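Local structure of 3-deoxy-manno-octulosonate cytidylyltransferase (Escherichia coli, 1H7E) at residues Asp90-Leu95 against Tyr178-Leu183; Ala150-Arg155 against Gln196-Glu201; Gln184-Leu189 against Gln202-Asn207. The protein activates the eight-carbon sugar KDO for bacterial lipopolysaccharide synthesis by coupling it to CMP from CTP, with release of diphosphate. One frame throughout, in Å; residues are numbered along the deposited sequence.

Contact 1 of 3, residues Asp90-Leu95 against Tyr178-Leu183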
loop_
_atom_site.group_PDB
_atom_site.type_symbol
_atom_site.label_atom_id
_atom_site.label_comp_id
_atom_site.label_asym_id
_atom_site.label_seq_id
_atom_site.Cartn_x
_atom_site.Cartn_y
_atom_site.Cartn_z
ATOM N N ASP A 90 5.091 24.882 -13.841
ATOM C CA ASP A 90 4.137 24.541 -12.799
ATOM C C ASP A 90 4.140 23.009 -12.648
ATOM O O ASP A 90 3.926 22.495 -11.556
ATOM C CB ASP A 90 2.740 24.999 -13.199
ATOM C CG ASP A 90 2.661 26.502 -13.423
ATOM O OD1 ASP A 90 3.123 27.249 -12.539
ATOM O OD2 ASP A 90 2.148 26.938 -14.481
ATOM N N ILE A 91 4.388 22.305 -13.757
ATOM C CA ILE A 91 4.399 20.833 -13.794
ATOM C C ILE A 91 5.634 20.299 -14.493
ATOM O O ILE A 91 5.923 20.688 -15.623
ATOM C CB ILE A 91 3.158 20.295 -14.556
ATOM C CG1 ILE A 91 1.871 20.690 -13.814
ATOM C CG2 ILE A 91 3.262 18.773 -14.745
ATOM C CD1 ILE A 91 0.621 20.530 -14.635
ATOM N N TYR A 92 6.364 19.406 -13.827
ATOM C CA TYR A 92 7.569 18.811 -14.396
ATOM C C TYR A 92 7.320 17.335 -14.634
ATOM O O TYR A 92 6.891 16.621 -13.726
ATOM C CB TYR A 92 8.749 18.933 -13.434
ATOM C CG TYR A 92 9.147 20.358 -13.122
ATOM C CD1 TYR A 92 8.462 21.091 -12.163
ATOM C CD2 TYR A 92 10.204 20.974 -13.807
ATOM C CE1 TYR A 92 8.811 22.415 -11.893
ATOM C CE2 TYR A 92 10.565 22.297 -13.546
ATOM C CZ TYR A 92 9.865 23.007 -12.592
ATOM O OH TYR A 92 10.200 24.315 -12.313
ATOM N N ILE A 93 7.598 16.879 -15.844
ATOM C CA ILE A 93 7.420 15.476 -16.206
ATOM C C ILE A 93 8.813 14.900 -16.344
ATOM O O ILE A 93 9.666 15.448 -17.052
ATOM C CB ILE A 93 6.651 15.332 -17.530
ATOM C CG1 ILE A 93 5.226 15.832 -17.345
ATOM C CG2 ILE A 93 6.657 13.867 -18.012
ATOM C CD1 ILE A 93 4.514 16.072 -18.642
ATOM N N ASN A 94 9.062 13.807 -15.640
ATOM C CA ASN A 94 10.364 13.169 -15.677
ATOM C C ASN A 94 10.242 11.898 -16.507
ATOM O O ASN A 94 9.528 10.980 -16.118
ATOM C CB ASN A 94 10.785 12.830 -14.251
ATOM C CG ASN A 94 12.281 12.702 -14.092
ATOM O OD1 ASN A 94 13.041 13.576 -14.525
ATOM N ND2 ASN A 94 12.719 11.633 -13.421
ATOM N N LEU A 95 10.862 11.896 -17.684
ATOM C CA LEU A 95 10.873 10.752 -18.598
ATOM C C LEU A 95 12.207 10.054 -18.503
ATOM O O LEU A 95 13.230 10.707 -18.377
ATOM C CB LEU A 95 10.772 11.212 -20.046
ATOM C CG LEU A 95 9.457 11.613 -20.676
ATOM C CD1 LEU A 95 9.677 11.661 -22.187
ATOM C CD2 LEU A 95 8.394 10.593 -20.347
ATOM N N TYR A 178 5.303 15.886 -11.599
ATOM C CA TYR A 178 5.347 16.487 -10.270
ATOM C C TYR A 178 4.928 17.929 -10.326
ATOM O O TYR A 178 5.326 18.639 -11.232
ATOM C CB TYR A 178 6.776 16.530 -9.718
ATOM C CG TYR A 178 7.464 15.207 -9.561
ATOM C CD1 TYR A 178 7.372 14.489 -8.364
ATOM C CD2 TYR A 178 8.257 14.694 -10.577
ATOM C CE1 TYR A 178 8.062 13.305 -8.185
ATOM C CE2 TYR A 178 8.953 13.491 -10.403
ATOM C CZ TYR A 178 8.847 12.814 -9.202
ATOM O OH TYR A 178 9.546 11.652 -9.006
ATOM N N ARG A 179 4.139 18.351 -9.347
ATOM C CA ARG A 179 3.747 19.747 -9.199
ATOM C C ARG A 179 5.027 20.435 -8.656
ATOM O O ARG A 179 5.838 19.810 -7.945
ATOM C CB ARG A 179 2.648 19.868 -8.150
ATOM C CG ARG A 179 1.549 20.793 -8.511
ATOM C CD ARG A 179 0.362 19.998 -8.940
ATOM N NE ARG A 179 -0.434 20.722 -9.924
ATOM C CZ ARG A 179 -1.444 20.190 -10.605
ATOM N NH1 ARG A 179 -1.791 18.914 -10.403
ATOM N NH2 ARG A 179 -2.084 20.926 -11.514
ATOM N N ARG A 180 5.218 21.710 -8.997
ATOM C CA ARG A 180 6.394 22.459 -8.554
ATOM C C ARG A 180 6.605 22.450 -7.028
ATOM O O ARG A 180 7.731 22.239 -6.545
ATOM C CB ARG A 180 6.308 23.909 -9.076
ATOM C CG ARG A 180 7.529 24.758 -8.764
ATOM C CD ARG A 180 7.466 26.133 -9.449
ATOM N NE ARG A 180 8.525 27.015 -8.961
ATOM C CZ ARG A 180 9.762 27.085 -9.451
ATOM N NH1 ARG A 180 10.136 26.342 -10.479
ATOM N NH2 ARG A 180 10.665 27.852 -8.850
ATOM N N ASP A 181 5.537 22.655 -6.269
ATOM C CA ASP A 181 5.665 22.692 -4.809
ATOM C C ASP A 181 6.166 21.393 -4.178
ATOM O O ASP A 181 6.777 21.430 -3.112
ATOM C CB ASP A 181 4.377 23.178 -4.136
ATOM C CG ASP A 181 3.169 22.335 -4.494
ATOM O OD1 ASP A 181 2.240 22.861 -5.138
ATOM O OD2 ASP A 181 3.129 21.147 -4.113
ATOM N N VAL A 182 5.971 20.255 -4.851
ATOM C CA VAL A 182 6.461 18.980 -4.317
ATOM C C VAL A 182 7.977 18.944 -4.396
ATOM O O VAL A 182 8.655 18.551 -3.444
ATOM C CB VAL A 182 5.877 17.763 -5.084
ATOM C CG1 VAL A 182 6.506 16.463 -4.577
ATOM C CG2 VAL A 182 4.372 17.711 -4.887
ATOM N N LEU A 183 8.510 19.412 -5.523
ATOM C CA LEU A 183 9.943 19.437 -5.740
ATOM C C LEU A 183 10.645 20.467 -4.846
ATOM O O LEU A 183 11.771 20.222 -4.408
ATOM C CB LEU A 183 10.246 19.683 -7.216
ATOM C CG LEU A 183 9.778 18.557 -8.159
ATOM C CD1 LEU A 183 9.977 18.987 -9.585
ATOM C CD2 LEU A 183 10.546 17.260 -7.890
#
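Y92 and Y178 pair through their backbones as a hydrogen-bonded antiparallel pair, with Y92 N to Y178 O (2.9 Å) and Y178 N to Y92 O (2.8 Å) both nearly straight. In the neighbouring pair, I91 and R179 are non-hydrogen-bonded, and the CA of I91 makes a CA-H...O contact with Y178 O. A third bond, R180 N to D90 O at 3.0 Å, is more bent and its donor stands 36° out of the carbonyl plane; R179 is the N-cap residue, where the chain turns into a helix.

Side chains pack on both faces of the sheet. On that of the two tyrosines, CD1 of L183 reaches CD1 of Y92 at 3.7 Å, while CD2 of L183 lies over one face of the Y178 ring near the rim. On the other, CD1 of I91 sits over the guanidinium of R179, whose NH1 is hydrogen-bonded to L120 O and M114 O.

R180 has CG anti to its backbone N (chi1 -176°) and runs extended to NE. Its NH1 meets Y92 OH at the ring edge (2.7 Å), a weak, bent bond; the hydroxyl has its stronger partner in V87 O, and NH1 is also bonded to M84 O.

The parallel strands 65-68, 45-50, 3-8 and 91-94 here meet the antiparallel strand 169-179, in the mixed sheet of this GT-A-clan cytidylyltransferase. Helix 76-86 covers the tyrosine face and helix 104-116 packs on I91.

Contact 2 of 3, residues Ala150-Arg155 against Gln196-Glu201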
loop_
_atom_site.group_PDB
_atom_site.type_symbol
_atom_site.label_atom_id
_atom_site.label_comp_id
_atom_site.label_asym_id
_atom_site.label_seq_id
_atom_site.Cartn_x
_atom_site.Cartn_y
_atom_site.Cartn_z
ATOM N N ALA A 150 -2.373 5.354 -5.557
ATOM C CA ALA A 150 -1.576 4.202 -5.166
ATOM C C ALA A 150 -1.657 3.958 -3.664
ATOM O O ALA A 150 -1.674 4.908 -2.859
ATOM C CB ALA A 150 -0.120 4.392 -5.582
ATOM N N LEU A 151 -1.797 2.682 -3.293
ATOM C CA LEU A 151 -1.813 2.290 -1.875
ATOM C C LEU A 151 -0.363 1.941 -1.488
ATOM O O LEU A 151 0.123 2.333 -0.435
ATOM C CB LEU A 151 -2.722 1.062 -1.644
ATOM C CG LEU A 151 -4.219 1.295 -1.875
ATOM C CD1 LEU A 151 -4.983 0.002 -1.565
ATOM C CD2 LEU A 151 -4.711 2.442 -1.003
ATOM N N TYR A 152 0.327 1.234 -2.367
ATOM C CA TYR A 152 1.715 0.836 -2.104
ATOM C C TYR A 152 2.356 0.356 -3.408
ATOM O O TYR A 152 1.648 -0.020 -4.353
ATOM C CB TYR A 152 1.745 -0.290 -1.026
ATOM C CG TYR A 152 3.124 -0.686 -0.503
ATOM C CD1 TYR A 152 3.938 0.244 0.142
ATOM C CD2 TYR A 152 3.621 -1.979 -0.676
ATOM C CE1 TYR A 152 5.205 -0.097 0.591
ATOM C CE2 TYR A 152 4.902 -2.330 -0.217
ATOM C CZ TYR A 152 5.681 -1.374 0.410
ATOM O OH TYR A 152 6.943 -1.677 0.843
ATOM N N PHE A 153 3.692 0.414 -3.467
ATOM C CA PHE A 153 4.492 -0.050 -4.614
ATOM C C PHE A 153 5.433 -1.090 -3.985
ATOM O O PHE A 153 6.005 -0.831 -2.929
ATOM C CB PHE A 153 5.406 1.055 -5.185
ATOM C CG PHE A 153 4.683 2.184 -5.865
ATOM C CD1 PHE A 153 4.179 3.260 -5.122
ATOM C CD2 PHE A 153 4.520 2.175 -7.246
ATOM C CE1 PHE A 153 3.506 4.331 -5.743
ATOM C CE2 PHE A 153 3.852 3.235 -7.894
ATOM C CZ PHE A 153 3.343 4.311 -7.136
ATOM N N SER A 154 5.648 -2.218 -4.649
ATOM C CA SER A 154 6.530 -3.229 -4.091
ATOM C C SER A 154 7.139 -4.143 -5.129
ATOM O O SER A 154 6.599 -4.291 -6.217
ATOM C CB SER A 154 5.754 -4.099 -3.090
ATOM O OG SER A 154 6.636 -4.955 -2.366
ATOM N N ARG A 155 8.276 -4.748 -4.777
ATOM C CA ARG A 155 8.937 -5.734 -5.628
ATOM C C ARG A 155 8.262 -7.079 -5.324
ATOM O O ARG A 155 8.398 -8.015 -6.096
ATOM C CB ARG A 155 10.436 -5.810 -5.332
ATOM C CG ARG A 155 11.191 -4.555 -5.819
ATOM C CD ARG A 155 12.682 -4.628 -5.529
ATOM N NE ARG A 155 13.311 -3.344 -5.823
ATOM C CZ ARG A 155 13.527 -2.871 -7.050
ATOM N NH1 ARG A 155 13.189 -3.577 -8.124
ATOM N NH2 ARG A 155 14.000 -1.646 -7.202
ATOM N N GLN A 196 14.188 2.286 1.800
ATOM C CA GLN A 196 15.509 1.674 1.956
ATOM C C GLN A 196 15.504 0.166 1.793
ATOM O O GLN A 196 16.428 -0.401 1.220
ATOM C CB GLN A 196 16.078 2.011 3.321
ATOM C CG GLN A 196 16.302 3.495 3.511
ATOM C CD GLN A 196 16.799 3.824 4.904
ATOM O OE1 GLN A 196 16.288 3.314 5.915
ATOM N NE2 GLN A 196 17.800 4.685 4.968
ATOM N N ALA A 197 14.490 -0.480 2.357
ATOM C CA ALA A 197 14.347 -1.929 2.253
ATOM C C ALA A 197 14.093 -2.373 0.803
ATOM O O ALA A 197 14.761 -3.262 0.290
ATOM C CB ALA A 197 13.189 -2.391 3.205
ATOM N N GLU A 198 13.154 -1.716 0.122
ATOM C CA GLU A 198 12.786 -2.072 -1.257
ATOM C C GLU A 198 13.673 -1.459 -2.328
ATOM O O GLU A 198 13.718 -1.946 -3.465
ATOM C CB GLU A 198 11.349 -1.613 -1.540
ATOM C CG GLU A 198 10.259 -2.214 -0.637
ATOM C CD GLU A 198 9.287 -3.083 -1.407
ATOM O OE1 GLU A 198 9.564 -3.395 -2.582
ATOM O OE2 GLU A 198 8.257 -3.463 -0.831
ATOM N N SER A 199 14.333 -0.358 -1.971
ATOM C CA SER A 199 15.168 0.397 -2.906
ATOM C C SER A 199 14.223 0.975 -3.982
ATOM O O SER A 199 14.386 0.738 -5.178
ATOM C CB SER A 199 16.253 -0.507 -3.514
ATOM O OG SER A 199 17.310 0.263 -4.052
ATOM N N LEU A 200 13.191 1.684 -3.523
ATOM C CA LEU A 200 12.180 2.319 -4.401
ATOM C C LEU A 200 12.007 3.744 -3.896
ATOM O O LEU A 200 11.381 3.997 -2.854
ATOM C CB LEU A 200 10.821 1.590 -4.361
ATOM C CG LEU A 200 10.745 0.193 -4.991
ATOM C CD1 LEU A 200 9.365 -0.462 -4.713
ATOM C CD2 LEU A 200 11.048 0.291 -6.490
ATOM N N GLU A 201 12.573 4.684 -4.645
ATOM C CA GLU A 201 12.537 6.078 -4.248
ATOM C C GLU A 201 11.160 6.677 -4.070
ATOM O O GLU A 201 10.965 7.520 -3.188
ATOM C CB GLU A 201 13.333 6.930 -5.233
ATOM C CG GLU A 201 13.897 8.168 -4.553
ATOM C CD GLU A 201 14.532 9.177 -5.508
ATOM O OE1 GLU A 201 14.798 8.841 -6.689
ATOM O OE2 GLU A 201 14.773 10.322 -5.052
#
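R155, just past the end of strand 150-154, comes closest in backbone to E198, the last helical residue of 196-198, with their CA atoms 6.9 Å apart. The strand pairs with no backbone of 196-201; instead it presents side chains and one N-H to a helix C-terminus. S199 leaves the helix with positive phi (65°), and the carbonyls of E198 and S199 both come within range of the R155 side chain.

The carboxylate of E198 carries most of the contact. Its chain bends at chi2 (-115°), and its two oxygens receive three bonds from 150-155. OE2 accepts from S154 OG at 2.7 Å on its syn lone pair and from Y152 OH at 2.8 Å on the anti side, somewhat out of the carboxylate plane. The tyrosine and glutamate meet tip to tip, their planes 71° apart. OE1 uses its syn lone pair for R155 N (2.9 Å). This many donors would be expected to favour the ionised carboxylate.

R155, extended from CG to NE, runs antiparallel to the E198 side chain. NE donates almost head-on to E198 O (2.8 Å), whereas NH2 approaches S199 O (3.2 Å) from above the carbonyl plane; NH1 goes to P137 O. The guanidinium thus bonds to two carbonyls where the helix ends, and its charge would probably suit the negative end of the helix dipole. CD2 of L200 lies over one guanidinium face, 3.6 Å from R155 NH2. CD1 of L200 packs against F153 CB and beside F153 O, a buried carbonyl with no partner in the model.

Y160 N of the second subunit also binds E198 OE2, at the dimer interface. Within the chain, strand 150-154 pairs with strand 141-144, and helix 203-207 packs on Y152, F153 and E198.

Contact 3 of 3, residues Gln184-Leu189 against Gln202-Asn207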
loop_
_atom_site.group_PDB
_atom_site.type_symbol
_atom_site.label_atom_id
_atom_site.label_comp_id
_atom_site.label_asym_id
_atom_site.label_seq_id
_atom_site.Cartn_x
_atom_site.Cartn_y
_atom_site.Cartn_z
ATOM N N GLN A 184 9.968 21.572 -4.536
ATOM C CA GLN A 184 10.540 22.616 -3.661
ATOM C C GLN A 184 10.711 22.132 -2.226
ATOM O O GLN A 184 11.612 22.577 -1.507
ATOM C CB GLN A 184 9.660 23.861 -3.634
ATOM C CG GLN A 184 9.661 24.616 -4.943
ATOM C CD GLN A 184 8.768 25.833 -4.927
ATOM O OE1 GLN A 184 7.562 25.733 -4.708
ATOM N NE2 GLN A 184 9.351 26.990 -5.196
ATOM N N ASN A 185 9.823 21.236 -1.806
ATOM C CA ASN A 185 9.853 20.682 -0.456
ATOM C C ASN A 185 10.479 19.288 -0.375
ATOM O O ASN A 185 10.614 18.738 0.715
ATOM C CB ASN A 185 8.427 20.610 0.110
ATOM C CG ASN A 185 7.780 21.971 0.232
ATOM O OD1 ASN A 185 8.410 22.931 0.683
ATOM N ND2 ASN A 185 6.516 22.065 -0.177
ATOM N N TYR A 186 10.945 18.767 -1.503
ATOM C CA TYR A 186 11.485 17.421 -1.555
ATOM C C TYR A 186 12.709 17.101 -0.745
ATOM O O TYR A 186 12.754 16.048 -0.115
ATOM C CB TYR A 186 11.734 16.972 -2.998
ATOM C CG TYR A 186 12.074 15.497 -3.114
ATOM C CD1 TYR A 186 11.068 14.510 -3.083
ATOM C CD2 TYR A 186 13.398 15.080 -3.238
ATOM C CE1 TYR A 186 11.389 13.141 -3.176
ATOM C CE2 TYR A 186 13.727 13.719 -3.331
ATOM C CZ TYR A 186 12.722 12.762 -3.301
ATOM O OH TYR A 186 13.082 11.446 -3.419
ATOM N N SER A 187 13.712 17.974 -0.789
ATOM C CA SER A 187 14.971 17.724 -0.074
ATOM C C SER A 187 14.870 17.666 1.450
ATOM O O SER A 187 15.811 17.253 2.107
ATOM C CB SER A 187 16.044 18.742 -0.498
ATOM O OG SER A 187 15.770 20.025 0.042
ATOM N N GLN A 188 13.745 18.115 2.002
ATOM C CA GLN A 188 13.515 18.079 3.442
ATOM C C GLN A 188 12.883 16.742 3.915
ATOM O O GLN A 188 12.779 16.504 5.117
ATOM C CB GLN A 188 12.607 19.244 3.877
ATOM C CG GLN A 188 13.169 20.653 3.589
ATOM C CD GLN A 188 14.632 20.829 4.008
ATOM O OE1 GLN A 188 15.051 20.383 5.081
ATOM N NE2 GLN A 188 15.417 21.482 3.152
ATOM N N LEU A 189 12.424 15.902 2.984
ATOM C CA LEU A 189 11.807 14.622 3.343
ATOM C C LEU A 189 12.861 13.603 3.758
ATOM O O LEU A 189 13.909 13.448 3.117
ATOM C CB LEU A 189 11.019 14.044 2.173
ATOM C CG LEU A 189 9.899 14.892 1.593
ATOM C CD1 LEU A 189 9.253 14.167 0.433
ATOM C CD2 LEU A 189 8.910 15.198 2.680
ATOM N N GLN A 202 10.190 6.227 -4.862
ATOM C CA GLN A 202 8.837 6.768 -4.756
ATOM C C GLN A 202 8.180 6.544 -3.378
ATOM O O GLN A 202 7.258 7.263 -3.000
ATOM C CB GLN A 202 7.936 6.257 -5.894
ATOM C CG GLN A 202 7.673 4.734 -5.921
ATOM C CD GLN A 202 8.715 3.966 -6.703
ATOM O OE1 GLN A 202 9.906 4.179 -6.544
ATOM N NE2 GLN A 202 8.265 3.047 -7.549
ATOM N N LEU A 203 8.676 5.572 -2.615
ATOM C CA LEU A 203 8.117 5.310 -1.297
ATOM C C LEU A 203 8.469 6.433 -0.347
ATOM O O LEU A 203 7.832 6.564 0.690
ATOM C CB LEU A 203 8.572 3.943 -0.751
ATOM C CG LEU A 203 8.024 2.743 -1.545
ATOM C CD1 LEU A 203 8.555 1.407 -0.975
ATOM C CD2 LEU A 203 6.489 2.779 -1.528
ATOM N N ARG A 204 9.467 7.260 -0.691
ATOM C CA ARG A 204 9.804 8.387 0.190
ATOM C C ARG A 204 8.612 9.348 0.236
ATOM O O ARG A 204 8.284 9.910 1.291
ATOM C CB ARG A 204 11.035 9.167 -0.287
ATOM C CG ARG A 204 11.460 10.236 0.722
ATOM C CD ARG A 204 12.758 10.924 0.336
ATOM N NE ARG A 204 13.786 9.953 -0.036
ATOM C CZ ARG A 204 14.974 10.273 -0.533
ATOM N NH1 ARG A 204 15.295 11.549 -0.704
ATOM N NH2 ARG A 204 15.803 9.323 -0.942
ATOM N N LEU A 205 7.953 9.516 -0.905
ATOM C CA LEU A 205 6.793 10.405 -1.001
ATOM C C LEU A 205 5.608 9.871 -0.186
ATOM O O LEU A 205 4.924 10.627 0.523
ATOM C CB LEU A 205 6.372 10.558 -2.464
ATOM C CG LEU A 205 7.403 11.257 -3.364
ATOM C CD1 LEU A 205 6.969 11.107 -4.821
ATOM C CD2 LEU A 205 7.537 12.724 -2.988
ATOM N N MET A 206 5.365 8.567 -0.309
ATOM C CA MET A 206 4.271 7.928 0.399
ATOM C C MET A 206 4.457 7.981 1.901
ATOM O O MET A 206 3.487 8.137 2.643
ATOM C CB MET A 206 4.099 6.503 -0.100
ATOM C CG MET A 206 3.767 6.480 -1.569
ATOM S SD MET A 206 3.249 4.860 -2.047
ATOM C CE MET A 206 1.495 4.999 -1.616
ATOM N N ASN A 207 5.709 7.914 2.350
ATOM C CA ASN A 207 6.005 7.992 3.780
ATOM C C ASN A 207 5.507 9.311 4.371
ATOM O O ASN A 207 5.033 9.369 5.512
ATOM C CB ASN A 207 7.514 7.887 4.022
ATOM C CG ASN A 207 7.855 7.800 5.501
ATOM O OD1 ASN A 207 7.311 6.959 6.219
ATOM N ND2 ASN A 207 8.705 8.709 5.976
HETATM O O HOH W 1 14.509 14.087 0.224
#
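Y186 and R204 cross at about a right angle, with the ring and guanidinium planes 20° apart. The tyrosine has CG anti to its backbone N (chi1 -170°), and its OH lies over one face of the guanidinium, near the rim, 3.5 Å from R204 NH1. This is packing rather than a hydrogen bond: the hydroxyl is bonded to E201 OE2. R204 also starts with CG anti to N and stays extended to CD, then bends at chi3 (-48°), which turns NE off the line of the chain. CD of R204 lies 4.0 Å from CB of L189.

The CD2 methyl of L205 meets the Y186 ring at its edge, in plane, 3.9 Å from CE1, and touches CD1 of L189 at 4.1 Å. The contact joins the end region of helix 180-185 to helix 203-207, and helix 76-86 packs on Y186.

No direct hydrogen bond crosses between the segments. A water joins them instead, accepting from R204 NH1 (2.8 Å) in the guanidinium plane and donating to Y186 O (2.7 Å) and L189 O. NH2 forms a salt bridge to E195, so the guanidinium's rotation is restrained; its charge probably polarises the water, strengthening its bonds to the two carbonyls.

In the fold
All three contacts are largely buried, yet contact 1 lies nearest the chain's centre, in the main mixed sheet, whereas contacts 2 and 3 lie farther out and touch the second subunit. Contact 1 relies on regular strand pairing, contact 2 on a buried carboxylate and an arginine at a helix end, and contact 3 on packing and a bridging water. Contacts 1 and 3 share helix 180-185, and L205 packs on both Y178 and V182. The hydroxyl partner of Y186 comes from the 196-201 segment of contact 2, and M206 packs on F153, so 203-207 lies between strand 150-154 and the end of helix 180-185.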